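Local coordinates for 11R-lipoxygenase (Gersemia fruticosa, PDB 3VF1), which probably inserts molecular oxygen into polyunsaturated fatty acids as a calcium-dependent non-heme iron dioxygenase of lipid metabolism, at residues F554-R557 / E558-V561; F662-N665 / L666-T670; L379-A382 / D383-H387; I669-Q672 / I673-N677. All coordinates share one frame; numbering follows the deposited sequence.

All four contacts are local, within single helices or at a helix start, and all lie in the lipoxygenase family region rather than in the PLAT beta sandwich. Contact 3 comes first along the chain, on the long helix 369-410, which also carries the iron ligands H392 and H397. Contact 1 follows at the N-terminus of helix 557-579, whose last turn brings H575 and N579 to the iron. Contacts 2 and 4 share I669 and T670 on helix 653-676, with centres about 11 Å apart. The centres of contacts 1 and 3 lie about 37 Å apart. The contacts thus mark three separate helices of the catalytic region, two of which carry iron ligands.

Contact 1: F554-R557 / E558-V561; sequences FENR and EELV
N556 is the N-cap of helix 557-579, and its side chain turns back over the first turn to meet E559. OD1 of N556 accepts from the backbone N of E559 at 2.9 Å, the N-H lying above the amide's carbonyl plane rather than within it. CG of N556 is tucked between its own backbone N and carbonyl carbon (chi1 56°), which places OD1 within bonding distance of the backbone N of E559. The other end of the amide answers weakly: ND2 of N556 reaches OE2 of E559 at 3.0 Å with a bent geometry, the amide and carboxylate planes nearly perpendicular. With an alanine here, the backbone N-H of E559 would probably lose its cap, and the carboxylate of E559 would be freer to turn. The buried ring of F554 lies against L560 in a CH-pi contact, which ties the incoming loop to the helix. Helix 525-538 flanks this pair through I527, while R557 is anchored through NH1 to the carbonyl of Y515 and through its backbone N to D518. The methyl CD1 of L560 stands over one ring face of F554, offset toward the rim, 3.6 Å from CE2 of F554.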
ATOM      1  N   PHE A 554       6.936 -23.851  -1.759  1.00 36.84           N
ATOM      2  CA  PHE A 554       8.266 -23.295  -1.968  1.00 40.32           C
ATOM      3  C   PHE A 554       9.282 -24.428  -2.041  1.00 43.59           C
ATOM      4  O   PHE A 554       9.496 -25.142  -1.063  1.00 44.31           O
ATOM      5  CB  PHE A 554       8.626 -22.333  -0.833  1.00 39.55           C
ATOM      6  CG  PHE A 554       7.889 -21.024  -0.888  1.00 39.43           C
ATOM      7  CD1 PHE A 554       7.834 -20.292  -2.063  1.00 40.83           C
ATOM      8  CD2 PHE A 554       7.245 -20.529   0.233  1.00 39.14           C
ATOM      9  CE1 PHE A 554       7.158 -19.087  -2.117  1.00 37.92           C
ATOM     10  CE2 PHE A 554       6.564 -19.324   0.185  1.00 39.32           C
ATOM     11  CZ  PHE A 554       6.520 -18.605  -0.991  1.00 37.11           C
ATOM     12  N   GLU A 555       9.906 -24.588  -3.205  1.00 44.41           N
ATOM     13  CA  GLU A 555      10.826 -25.697  -3.435  1.00 44.59           C
ATOM     14  C   GLU A 555      12.286 -25.292  -3.245  1.00 42.32           C
ATOM     15  O   GLU A 555      13.160 -26.149  -3.119  1.00 49.28           O
ATOM     16  CB  GLU A 555      10.623 -26.271  -4.839  1.00 46.31           C
ATOM     17  CG  GLU A 555       9.213 -26.779  -5.094  1.00 52.38           C
ATOM     18  CD  GLU A 555       8.798 -27.857  -4.111  1.00 57.85           C
ATOM     19  OE1 GLU A 555       9.536 -28.856  -3.975  1.00 61.52           O
ATOM     20  OE2 GLU A 555       7.738 -27.704  -3.468  1.00 60.17           O
ATOM     21  N   ASN A 556      12.551 -23.991  -3.229  1.00 40.61           N
ATOM     22  CA  ASN A 556      13.907 -23.495  -3.017  1.00 40.19           C
ATOM     23  C   ASN A 556      13.908 -22.124  -2.352  1.00 38.51           C
ATOM     24  O   ASN A 556      12.853 -21.528  -2.143  1.00 36.86           O
ATOM     25  CB  ASN A 556      14.671 -23.444  -4.343  1.00 42.14           C
ATOM     26  CG  ASN A 556      13.957 -22.623  -5.398  1.00 46.69           C
ATOM     27  OD1 ASN A 556      14.111 -21.404  -5.461  1.00 46.31           O
ATOM     28  ND2 ASN A 556      13.173 -23.291  -6.237  1.00 48.80           N
ATOM     29  N   ARG A 557      15.098 -21.630  -2.020  1.00 38.16           N
ATOM     30  CA  ARG A 557      15.230 -20.364  -1.310  1.00 38.15           C
ATOM     31  C   ARG A 557      14.958 -19.175  -2.224  1.00 40.92           C
ATOM     32  O   ARG A 557      14.449 -18.146  -1.781  1.00 39.20           O
ATOM     33  CB  ARG A 557      16.627 -20.236  -0.703  1.00 37.31           C
ATOM     34  CG  ARG A 557      16.922 -21.247   0.391  1.00 39.61           C
ATOM     35  CD  ARG A 557      18.241 -20.943   1.082  1.00 36.82           C
ATOM     36  NE  ARG A 557      19.369 -20.988   0.156  1.00 34.11           N
ATOM     37  CZ  ARG A 557      20.628 -20.731   0.494  1.00 38.15           C
ATOM     38  NH1 ARG A 557      20.933 -20.402   1.744  1.00 36.03           N
ATOM     39  NH2 ARG A 557      21.585 -20.798  -0.419  1.00 41.85           N
ATOM     40  N   GLU A 558      15.291 -19.318  -3.503  1.00 40.70           N
ATOM     41  CA  GLU A 558      15.128 -18.226  -4.457  1.00 38.53           C
ATOM     42  C   GLU A 558      13.655 -17.878  -4.659  1.00 35.49           C
ATOM     43  O   GLU A 558      13.292 -16.705  -4.697  1.00 35.70           O
ATOM     44  CB  GLU A 558      15.787 -18.572  -5.795  1.00 42.00           C
ATOM     45  CG  GLU A 558      17.309 -18.524  -5.764  1.00 47.96           C
ATOM     46  CD  GLU A 558      17.917 -19.621  -4.904  1.00 55.43           C
ATOM     47  OE1 GLU A 558      17.338 -20.730  -4.851  1.00 49.40           O
ATOM     48  OE2 GLU A 558      18.971 -19.375  -4.278  1.00 52.28           O
ATOM     49  N   GLU A 559      12.811 -18.896  -4.789  1.00 37.55           N
ATOM     50  CA  GLU A 559      11.372 -18.680  -4.907  1.00 37.74           C
ATOM     51  C   GLU A 559      10.843 -17.951  -3.684  1.00 35.87           C
ATOM     52  O   GLU A 559      10.017 -17.045  -3.797  1.00 33.65           O
ATOM     53  CB  GLU A 559      10.633 -20.011  -5.055  1.00 41.57           C
ATOM     54  CG  GLU A 559      10.834 -20.702  -6.391  1.00 49.54           C
ATOM     55  CD  GLU A 559      10.079 -22.017  -6.479  1.00 61.19           C
ATOM     56  OE1 GLU A 559       9.111 -22.203  -5.709  1.00 53.50           O
ATOM     57  OE2 GLU A 559      10.455 -22.865  -7.318  1.00 65.37           O
ATOM     58  N   LEU A 560      11.323 -18.355  -2.513  1.00 34.74           N
ATOM     59  CA  LEU A 560      10.881 -17.770  -1.255  1.00 36.89           C
ATOM     60  C   LEU A 560      11.277 -16.297  -1.166  1.00 32.47           C
ATOM     61  O   LEU A 560      10.475 -15.450  -0.777  1.00 30.41           O
ATOM     62  CB  LEU A 560      11.478 -18.544  -0.078  1.00 33.29           C
ATOM     63  CG  LEU A 560      11.135 -18.020   1.316  1.00 33.30           C
ATOM     64  CD1 LEU A 560       9.629 -17.941   1.508  1.00 32.62           C
ATOM     65  CD2 LEU A 560      11.766 -18.901   2.381  1.00 34.30           C
ATOM     66  N   VAL A 561      12.519 -15.998  -1.533  1.00 30.73           N
ATOM     67  CA  VAL A 561      13.020 -14.631  -1.482  1.00 33.13           C
ATOM     68  C   VAL A 561      12.232 -13.725  -2.425  1.00 35.10           C
ATOM     69  O   VAL A 561      11.831 -12.625  -2.049  1.00 30.23           O
ATOM     70  CB  VAL A 561      14.517 -14.565  -1.843  1.00 33.09           C
ATOM     71  CG1 VAL A 561      14.960 -13.120  -2.037  1.00 33.71           C
ATOM     72  CG2 VAL A 561      15.351 -15.242  -0.764  1.00 31.69           C
TER

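Contact 2: F662-N665 / L666-T670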
ATOM      1  N   PHE A 662      20.860  -2.934   5.378  1.00 32.07           N
ATOM      2  CA  PHE A 662      19.680  -2.463   4.667  1.00 29.20           C
ATOM      3  C   PHE A 662      19.562  -0.944   4.792  1.00 29.93           C
ATOM      4  O   PHE A 662      19.460  -0.236   3.791  1.00 30.44           O
ATOM      5  CB  PHE A 662      18.443  -3.155   5.249  1.00 28.29           C
ATOM      6  CG  PHE A 662      17.171  -2.903   4.490  1.00 28.71           C
ATOM      7  CD1 PHE A 662      17.126  -3.003   3.110  1.00 29.32           C
ATOM      8  CD2 PHE A 662      16.003  -2.598   5.173  1.00 29.93           C
ATOM      9  CE1 PHE A 662      15.942  -2.783   2.425  1.00 28.29           C
ATOM     10  CE2 PHE A 662      14.820  -2.380   4.495  1.00 32.47           C
ATOM     11  CZ  PHE A 662      14.788  -2.474   3.121  1.00 28.11           C
ATOM     12  N   LYS A 663      19.596  -0.450   6.026  1.00 28.91           N
ATOM     13  CA  LYS A 663      19.489   0.983   6.283  1.00 29.70           C
ATOM     14  C   LYS A 663      20.619   1.763   5.615  1.00 28.53           C
ATOM     15  O   LYS A 663      20.432   2.907   5.202  1.00 32.74           O
ATOM     16  CB  LYS A 663      19.492   1.258   7.788  1.00 27.65           C
ATOM     17  CG  LYS A 663      18.310   0.650   8.529  1.00 40.20           C
ATOM     18  CD  LYS A 663      18.287   1.060   9.993  1.00 44.42           C
ATOM     19  CE  LYS A 663      18.023   2.548  10.155  1.00 51.78           C
ATOM     20  NZ  LYS A 663      17.832   2.926  11.582  1.00 63.83           N
ATOM     21  N   SER A 664      21.790   1.145   5.513  1.00 27.43           N
ATOM     22  CA  SER A 664      22.939   1.796   4.893  1.00 27.93           C
ATOM     23  C   SER A 664      22.745   1.895   3.383  1.00 31.34           C
ATOM     24  O   SER A 664      23.121   2.889   2.763  1.00 31.69           O
ATOM     25  CB  SER A 664      24.225   1.030   5.205  1.00 31.53           C
ATOM     26  OG  SER A 664      25.353   1.671   4.630  1.00 33.81           O
ATOM     27  N   ASN A 665      22.156   0.860   2.795  1.00 28.35           N
ATOM     28  CA  ASN A 665      21.871   0.861   1.368  1.00 32.11           C
ATOM     29  C   ASN A 665      20.776   1.863   1.024  1.00 33.73           C
ATOM     30  O   ASN A 665      20.792   2.470  -0.046  1.00 30.59           O
ATOM     31  CB  ASN A 665      21.467  -0.536   0.898  1.00 31.70           C
ATOM     32  CG  ASN A 665      22.635  -1.499   0.860  1.00 31.09           C
ATOM     33  OD1 ASN A 665      23.793  -1.086   0.802  1.00 33.20           O
ATOM     34  ND2 ASN A 665      22.337  -2.793   0.884  1.00 29.98           N
ATOM     35  N   LEU A 666      19.824   2.031   1.938  1.00 31.81           N
ATOM     36  CA  LEU A 666      18.754   3.001   1.760  1.00 28.75           C
ATOM     37  C   LEU A 666      19.304   4.418   1.838  1.00 27.58           C
ATOM     38  O   LEU A 666      18.919   5.289   1.059  1.00 31.13           O
ATOM     39  CB  LEU A 666      17.671   2.806   2.821  1.00 28.87           C
ATOM     40  CG  LEU A 666      16.882   1.499   2.736  1.00 28.47           C
ATOM     41  CD1 LEU A 666      15.855   1.426   3.858  1.00 27.77           C
ATOM     42  CD2 LEU A 666      16.209   1.362   1.382  1.00 24.60           C
ATOM     43  N   ALA A 667      20.210   4.642   2.783  1.00 29.05           N
ATOM     44  CA  ALA A 667      20.829   5.948   2.955  1.00 29.38           C
ATOM     45  C   ALA A 667      21.562   6.365   1.684  1.00 30.65           C
ATOM     46  O   ALA A 667      21.642   7.551   1.365  1.00 32.81           O
ATOM     47  CB  ALA A 667      21.787   5.927   4.138  1.00 30.27           C
ATOM     48  N   ASN A 668      22.094   5.385   0.959  1.00 27.76           N
ATOM     49  CA  ASN A 668      22.806   5.658  -0.284  1.00 32.78           C
ATOM     50  C   ASN A 668      21.839   5.982  -1.418  1.00 33.01           C
ATOM     51  O   ASN A 668      22.138   6.803  -2.285  1.00 30.69           O
ATOM     52  CB  ASN A 668      23.695   4.474  -0.667  1.00 32.98           C
ATOM     53  CG  ASN A 668      24.832   4.255   0.320  1.00 46.86           C
ATOM     54  OD1 ASN A 668      25.244   5.178   1.026  1.00 45.41           O
ATOM     55  ND2 ASN A 668      25.344   3.028   0.372  1.00 40.55           N
ATOM     56  N   ILE A 669      20.679   5.335  -1.405  1.00 30.25           N
ATOM     57  CA  ILE A 669      19.639   5.616  -2.387  1.00 30.67           C
ATOM     58  C   ILE A 669      19.087   7.021  -2.167  1.00 30.46           C
ATOM     59  O   ILE A 669      18.885   7.775  -3.119  1.00 29.13           O
ATOM     60  CB  ILE A 669      18.496   4.595  -2.304  1.00 27.40           C
ATOM     61  CG1 ILE A 669      18.965   3.242  -2.840  1.00 27.84           C
ATOM     62  CG2 ILE A 669      17.284   5.081  -3.091  1.00 26.52           C
ATOM     63  CD1 ILE A 669      17.941   2.136  -2.713  1.00 28.64           C
ATOM     64  N   THR A 670      18.846   7.363  -0.906  1.00 27.72           N
ATOM     65  CA  THR A 670      18.404   8.702  -0.543  1.00 26.98           C
ATOM     66  C   THR A 670      19.344   9.743  -1.135  1.00 30.59           C
ATOM     67  O   THR A 670      18.909  10.753  -1.685  1.00 33.08           O
ATOM     68  CB  THR A 670      18.380   8.884   0.985  1.00 28.45           C
ATOM     69  OG1 THR A 670      17.347   8.070   1.552  1.00 27.81           O
ATOM     70  CG2 THR A 670      18.133  10.338   1.355  1.00 26.11           C
TER
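F662 and L666 are joined by an i to i+4 alpha-helical bond, L666 N to F662 O at 3.0 Å, and the same spacing repeats from K663 to A667, S664 to N668 and N665 to I669. All belong to helix 653-676 of the lipoxygenase region. The first of these bonds runs nearly along the C=O axis, whereas the next three donors are tilted by about 30° from the carbonyl planes. The carbonyl of N665 also receives a weak second bond from N668 N, at 3.3 Å.

On the buried side, L666 leans back on F662. Methyl CD1 of L666 stands 4.1 Å from the ring centroid of F662, 15° off the ring normal, in a CH-pi contact over one face and offset toward the rim. CE2 is the nearest ring atom. The ring is carried there by CG anti to the backbone N (chi1 -172°), which swings the ring out beside the helix, within reach of CD1 of L666. CG of L666 also rests 3.3 Å from the carbonyl O of F662. Around this pair, F506 of helix 491-514 stacks with the F662 ring, and V502 of the same helix touches F662, L666 and I669, while L642 and P689 pack on L666.

K663, S664, A667 and N668 lie on the exposed side, whereas T670 turns its hydroxyl back along the helix. The carbonyl O of L666 takes two bonds from that residue, T670 N at 2.9 Å and T670 OG1 at 3.2 Å, the hydroxyl arriving from above the carbonyl plane.

Contact 3: L379-A382 / D383-H387; sequences LRCA and DTQYH
Q385 folds back on C381 within the long helix 369-410, one turn apart, and its amide doubles the helical bond. CG of Q385 is anti to its carbonyl carbon (chi1 -45°), and a second bend at chi2 (-55°) brings the amide alongside the preceding turn. NE2 donates to O of C381 at 3.0 Å, with the acceptor in the amide plane. Q385 N donates to the same oxygen at 3.3 Å, from the opposite face of the carbonyl. NE2 also bonds to O of T594, joining the helix to a neighbouring loop. A leucine in its place would probably leave the carbonyl of T594 without this mate and strip the second bond from C381. The helix runs on to the iron ligand H392, its side chain about 9 Å from that of Y386.

The chain of R380 bends at chi2 and chi3 and runs alongside D383, leaving its NH1 3.7 Å from OD2 of D383: a long salt bridge of charges alone, the oxygen lying far from the guanidinium plane. Firmer partners fix both: F261 makes a cation-pi contact with R380, NE of R380 donates to O of N591, and OD1 of D383 bonds to OH of Y311.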
ATOM      1  N   LEU A 379      -8.603  11.931 -21.415  1.00 25.92           N
ATOM      2  CA  LEU A 379      -7.615  10.862 -21.313  1.00 25.29           C
ATOM      3  C   LEU A 379      -7.170  10.692 -19.861  1.00 24.95           C
ATOM      4  O   LEU A 379      -7.034   9.573 -19.370  1.00 27.68           O
ATOM      5  CB  LEU A 379      -6.407  11.160 -22.203  1.00 25.80           C
ATOM      6  CG  LEU A 379      -5.309  10.094 -22.228  1.00 25.50           C
ATOM      7  CD1 LEU A 379      -5.829   8.784 -22.797  1.00 24.18           C
ATOM      8  CD2 LEU A 379      -4.111  10.586 -23.029  1.00 25.20           C
ATOM      9  N   ARG A 380      -6.949  11.810 -19.178  1.00 22.95           N
ATOM     10  CA  ARG A 380      -6.546  11.788 -17.777  1.00 25.18           C
ATOM     11  C   ARG A 380      -7.667  11.263 -16.886  1.00 25.07           C
ATOM     12  O   ARG A 380      -7.415  10.566 -15.905  1.00 26.24           O
ATOM     13  CB  ARG A 380      -6.139  13.189 -17.320  1.00 27.20           C
ATOM     14  CG  ARG A 380      -4.880  13.712 -17.985  1.00 32.57           C
ATOM     15  CD  ARG A 380      -3.659  12.922 -17.546  1.00 31.88           C
ATOM     16  NE  ARG A 380      -3.394  13.071 -16.116  1.00 35.87           N
ATOM     17  CZ  ARG A 380      -2.598  12.272 -15.412  1.00 36.95           C
ATOM     18  NH1 ARG A 380      -1.984  11.249 -15.992  1.00 34.76           N
ATOM     19  NH2 ARG A 380      -2.421  12.492 -14.117  1.00 36.98           N
ATOM     20  N   CYS A 381      -8.904  11.603 -17.226  1.00 22.85           N
ATOM     21  CA  CYS A 381     -10.048  11.154 -16.447  1.00 25.59           C
ATOM     22  C   CYS A 381     -10.110   9.632 -16.441  1.00 26.31           C
ATOM     23  O   CYS A 381     -10.346   9.016 -15.402  1.00 23.53           O
ATOM     24  CB  CYS A 381     -11.347  11.736 -17.005  1.00 26.27           C
ATOM     25  SG  CYS A 381     -12.780  11.492 -15.919  1.00 31.57           S
ATOM     26  N   ALA A 382      -9.892   9.031 -17.606  1.00 26.64           N
ATOM     27  CA  ALA A 382      -9.854   7.581 -17.720  1.00 24.86           C
ATOM     28  C   ALA A 382      -8.748   7.017 -16.833  1.00 25.71           C
ATOM     29  O   ALA A 382      -8.938   6.013 -16.141  1.00 28.29           O
ATOM     30  CB  ALA A 382      -9.633   7.170 -19.164  1.00 21.78           C
ATOM     31  N   ASP A 383      -7.591   7.673 -16.854  1.00 23.97           N
ATOM     32  CA  ASP A 383      -6.439   7.219 -16.083  1.00 25.23           C
ATOM     33  C   ASP A 383      -6.728   7.275 -14.587  1.00 23.88           C
ATOM     34  O   ASP A 383      -6.257   6.431 -13.827  1.00 27.51           O
ATOM     35  CB  ASP A 383      -5.209   8.068 -16.414  1.00 23.95           C
ATOM     36  CG  ASP A 383      -3.957   7.576 -15.713  1.00 29.94           C
ATOM     37  OD1 ASP A 383      -3.328   6.618 -16.216  1.00 26.26           O
ATOM     38  OD2 ASP A 383      -3.602   8.148 -14.661  1.00 34.71           O
ATOM     39  N   THR A 384      -7.504   8.269 -14.170  1.00 23.34           N
ATOM     40  CA  THR A 384      -7.876   8.410 -12.766  1.00 25.26           C
ATOM     41  C   THR A 384      -8.696   7.212 -12.303  1.00 26.67           C
ATOM     42  O   THR A 384      -8.475   6.685 -11.215  1.00 27.97           O
ATOM     43  CB  THR A 384      -8.690   9.694 -12.519  1.00 25.41           C
ATOM     44  OG1 THR A 384      -7.881  10.837 -12.816  1.00 26.42           O
ATOM     45  CG2 THR A 384      -9.154   9.761 -11.070  1.00 26.54           C
ATOM     46  N   GLN A 385      -9.643   6.788 -13.135  1.00 25.05           N
ATOM     47  CA  GLN A 385     -10.464   5.627 -12.820  1.00 27.57           C
ATOM     48  C   GLN A 385      -9.542   4.440 -12.586  1.00 27.21           C
ATOM     49  O   GLN A 385      -9.678   3.708 -11.605  1.00 26.63           O
ATOM     50  CB  GLN A 385     -11.431   5.295 -13.965  1.00 27.30           C
ATOM     51  CG  GLN A 385     -12.167   6.480 -14.572  1.00 27.33           C
ATOM     52  CD  GLN A 385     -12.929   7.294 -13.546  1.00 29.92           C
ATOM     53  OE1 GLN A 385     -13.862   6.799 -12.916  1.00 32.38           O
ATOM     54  NE2 GLN A 385     -12.533   8.552 -13.376  1.00 25.81           N
ATOM     55  N   TYR A 386      -8.596   4.267 -13.503  1.00 25.00           N
ATOM     56  CA  TYR A 386      -7.645   3.167 -13.447  1.00 25.42           C
ATOM     57  C   TYR A 386      -6.788   3.251 -12.187  1.00 25.21           C
ATOM     58  O   TYR A 386      -6.605   2.259 -11.487  1.00 24.87           O
ATOM     59  CB  TYR A 386      -6.754   3.196 -14.691  1.00 25.70           C
ATOM     60  CG  TYR A 386      -5.919   1.952 -14.894  1.00 26.69           C
ATOM     61  CD1 TYR A 386      -4.811   1.693 -14.096  1.00 25.32           C
ATOM     62  CD2 TYR A 386      -6.230   1.043 -15.896  1.00 27.57           C
ATOM     63  CE1 TYR A 386      -4.043   0.559 -14.286  1.00 24.50           C
ATOM     64  CE2 TYR A 386      -5.469  -0.094 -16.093  1.00 27.43           C
ATOM     65  CZ  TYR A 386      -4.377  -0.330 -15.285  1.00 27.70           C
ATOM     66  OH  TYR A 386      -3.618  -1.460 -15.478  1.00 27.23           O
ATOM     67  N   HIS A 387      -6.269   4.440 -11.897  1.00 24.64           N
ATOM     68  CA  HIS A 387      -5.358   4.611 -10.770  1.00 26.14           C
ATOM     69  C   HIS A 387      -6.021   4.312  -9.430  1.00 24.75           C
ATOM     70  O   HIS A 387      -5.472   3.581  -8.609  1.00 27.26           O
ATOM     71  CB  HIS A 387      -4.794   6.029 -10.735  1.00 25.12           C
ATOM     72  CG  HIS A 387      -4.121   6.370  -9.443  1.00 26.06           C
ATOM     73  ND1 HIS A 387      -4.679   7.224  -8.517  1.00 28.63           N
ATOM     74  CD2 HIS A 387      -2.947   5.955  -8.914  1.00 29.50           C
ATOM     75  CE1 HIS A 387      -3.872   7.331  -7.478  1.00 28.08           C
ATOM     76  NE2 HIS A 387      -2.814   6.570  -7.692  1.00 29.44           N
TER

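Contact 4: I669-Q672 / I673-N677; sequences ITKQ and ITERN
The C-terminal turns of helix 653-676 hold this contact, in which T674 reaches back to T670. OG1 of T674 donates to O of T670 at 2.9 Å, while T674 N bonds to the same oxygen at 3.0 Å from the opposite face of its plane. The hydroxyl gets there with OG1 anti to the carbonyl carbon (chi1 -68°). On the exposed side, K671 and E675 form a salt bridge: the lysine runs extended from CB and bends only at chi4, so NZ of K671 meets OE2 of E675 at 3.5 Å, a weak bond. On the buried side, CG2 of I669 touches CD1 of I673 at 3.8 Å. At the end of the helix, R676 grips N677 side-on: NE and NH2 of R676 each donate to OD1 of N677 at 3.0 Å, with the oxygen in the guanidinium plane. Helix 491-514 lies along the buried side, where D495 forms a salt bridge with NH1 of R676 and also touches I673, while L498 packs on Q672. ND2 of N677 bonds to O of Y684 in the following loop, whose I688 rests on I673, so the helix end sits between helix 491-514 and the chain leading to the iron ligand I698.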
ATOM      1  N   ILE A 669      20.679   5.335  -1.405  1.00 30.25           N
ATOM      2  CA  ILE A 669      19.639   5.616  -2.387  1.00 30.67           C
ATOM      3  C   ILE A 669      19.087   7.021  -2.167  1.00 30.46           C
ATOM      4  O   ILE A 669      18.885   7.775  -3.119  1.00 29.13           O
ATOM      5  CB  ILE A 669      18.496   4.595  -2.304  1.00 27.40           C
ATOM      6  CG1 ILE A 669      18.965   3.242  -2.840  1.00 27.84           C
ATOM      7  CG2 ILE A 669      17.284   5.081  -3.091  1.00 26.52           C
ATOM      8  CD1 ILE A 669      17.941   2.136  -2.713  1.00 28.64           C
ATOM      9  N   THR A 670      18.846   7.363  -0.906  1.00 27.72           N
ATOM     10  CA  THR A 670      18.404   8.702  -0.543  1.00 26.98           C
ATOM     11  C   THR A 670      19.344   9.743  -1.135  1.00 30.59           C
ATOM     12  O   THR A 670      18.909  10.753  -1.685  1.00 33.08           O
ATOM     13  CB  THR A 670      18.380   8.884   0.985  1.00 28.45           C
ATOM     14  OG1 THR A 670      17.347   8.070   1.552  1.00 27.81           O
ATOM     15  CG2 THR A 670      18.133  10.338   1.355  1.00 26.11           C
ATOM     16  N   LYS A 671      20.641   9.484  -1.018  1.00 30.54           N
ATOM     17  CA  LYS A 671      21.661  10.403  -1.505  1.00 30.71           C
ATOM     18  C   LYS A 671      21.623  10.538  -3.028  1.00 30.58           C
ATOM     19  O   LYS A 671      21.783  11.635  -3.559  1.00 32.56           O
ATOM     20  CB  LYS A 671      23.042   9.934  -1.039  1.00 36.13           C
ATOM     21  CG  LYS A 671      24.199  10.784  -1.530  1.00 40.63           C
ATOM     22  CD  LYS A 671      25.462  10.501  -0.728  1.00 49.58           C
ATOM     23  CE  LYS A 671      26.692  11.129  -1.366  1.00 58.58           C
ATOM     24  NZ  LYS A 671      27.113  10.409  -2.602  1.00 67.02           N
ATOM     25  N   GLN A 672      21.405   9.427  -3.725  1.00 29.65           N
ATOM     26  CA  GLN A 672      21.300   9.452  -5.183  1.00 32.38           C
ATOM     27  C   GLN A 672      20.110  10.295  -5.625  1.00 31.82           C
ATOM     28  O   GLN A 672      20.247  11.199  -6.448  1.00 30.77           O
ATOM     29  CB  GLN A 672      21.144   8.036  -5.740  1.00 31.90           C
ATOM     30  CG  GLN A 672      22.394   7.181  -5.666  1.00 42.39           C
ATOM     31  CD  GLN A 672      22.245   5.878  -6.430  1.00 50.79           C
ATOM     32  OE1 GLN A 672      21.813   5.869  -7.585  1.00 49.38           O
ATOM     33  NE2 GLN A 672      22.594   4.767  -5.786  1.00 45.03           N
ATOM     34  N   ILE A 673      18.940   9.985  -5.073  1.00 29.27           N
ATOM     35  CA  ILE A 673      17.710  10.679  -5.428  1.00 28.01           C
ATOM     36  C   ILE A 673      17.845  12.174  -5.186  1.00 30.19           C
ATOM     37  O   ILE A 673      17.375  12.987  -5.982  1.00 29.52           O
ATOM     38  CB  ILE A 673      16.517  10.145  -4.615  1.00 27.07           C
ATOM     39  CG1 ILE A 673      16.209   8.703  -5.025  1.00 29.92           C
ATOM     40  CG2 ILE A 673      15.296  11.029  -4.819  1.00 25.45           C
ATOM     41  CD1 ILE A 673      15.169   8.025  -4.155  1.00 29.23           C
ATOM     42  N   THR A 674      18.493  12.533  -4.084  1.00 30.41           N
ATOM     43  CA  THR A 674      18.679  13.932  -3.727  1.00 29.79           C
ATOM     44  C   THR A 674      19.556  14.647  -4.749  1.00 31.05           C
ATOM     45  O   THR A 674      19.261  15.769  -5.155  1.00 32.05           O
ATOM     46  CB  THR A 674      19.314  14.073  -2.334  1.00 30.64           C
ATOM     47  OG1 THR A 674      18.386  13.628  -1.337  1.00 30.94           O
ATOM     48  CG2 THR A 674      19.690  15.519  -2.055  1.00 27.47           C
ATOM     49  N   GLU A 675      20.634  13.992  -5.165  1.00 29.62           N
ATOM     50  CA  GLU A 675      21.555  14.583  -6.127  1.00 33.35           C
ATOM     51  C   GLU A 675      20.890  14.780  -7.488  1.00 34.24           C
ATOM     52  O   GLU A 675      21.135  15.778  -8.167  1.00 37.99           O
ATOM     53  CB  GLU A 675      22.812  13.724  -6.261  1.00 36.51           C
ATOM     54  CG  GLU A 675      23.723  13.791  -5.043  1.00 49.17           C
ATOM     55  CD  GLU A 675      24.925  12.874  -5.156  1.00 59.04           C
ATOM     56  OE1 GLU A 675      24.867  11.906  -5.946  1.00 61.44           O
ATOM     57  OE2 GLU A 675      25.929  13.124  -4.456  1.00 56.71           O
ATOM     58  N   ARG A 676      20.048  13.832  -7.883  1.00 30.34           N
ATOM     59  CA  ARG A 676      19.321  13.944  -9.143  1.00 33.19           C
ATOM     60  C   ARG A 676      18.291  15.064  -9.069  1.00 35.04           C
ATOM     61  O   ARG A 676      18.118  15.825 -10.021  1.00 39.59           O
ATOM     62  CB  ARG A 676      18.616  12.631  -9.480  1.00 28.84           C
ATOM     63  CG  ARG A 676      17.783  12.699 -10.751  1.00 32.85           C
ATOM     64  CD  ARG A 676      16.703  11.646 -10.758  1.00 32.45           C
ATOM     65  NE  ARG A 676      15.730  11.856  -9.690  1.00 28.62           N
ATOM     66  CZ  ARG A 676      14.882  10.925  -9.258  1.00 30.76           C
ATOM     67  NH1 ARG A 676      14.886   9.713  -9.799  1.00 28.63           N
ATOM     68  NH2 ARG A 676      14.033  11.205  -8.278  1.00 29.93           N
ATOM     69  N   ASN A 677      17.608  15.158  -7.933  1.00 31.16           N
ATOM     70  CA  ASN A 677      16.561  16.152  -7.740  1.00 29.65           C
ATOM     71  C   ASN A 677      17.111  17.566  -7.585  1.00 31.85           C
ATOM     72  O   ASN A 677      16.348  18.529  -7.497  1.00 31.27           O
ATOM     73  CB  ASN A 677      15.723  15.802  -6.507  1.00 25.74           C
ATOM     74  CG  ASN A 677      14.771  14.649  -6.756  1.00 25.43           C
ATOM     75  OD1 ASN A 677      14.741  14.073  -7.844  1.00 27.02           O
ATOM     76  ND2 ASN A 677      13.989  14.302  -5.740  1.00 26.97           N
TER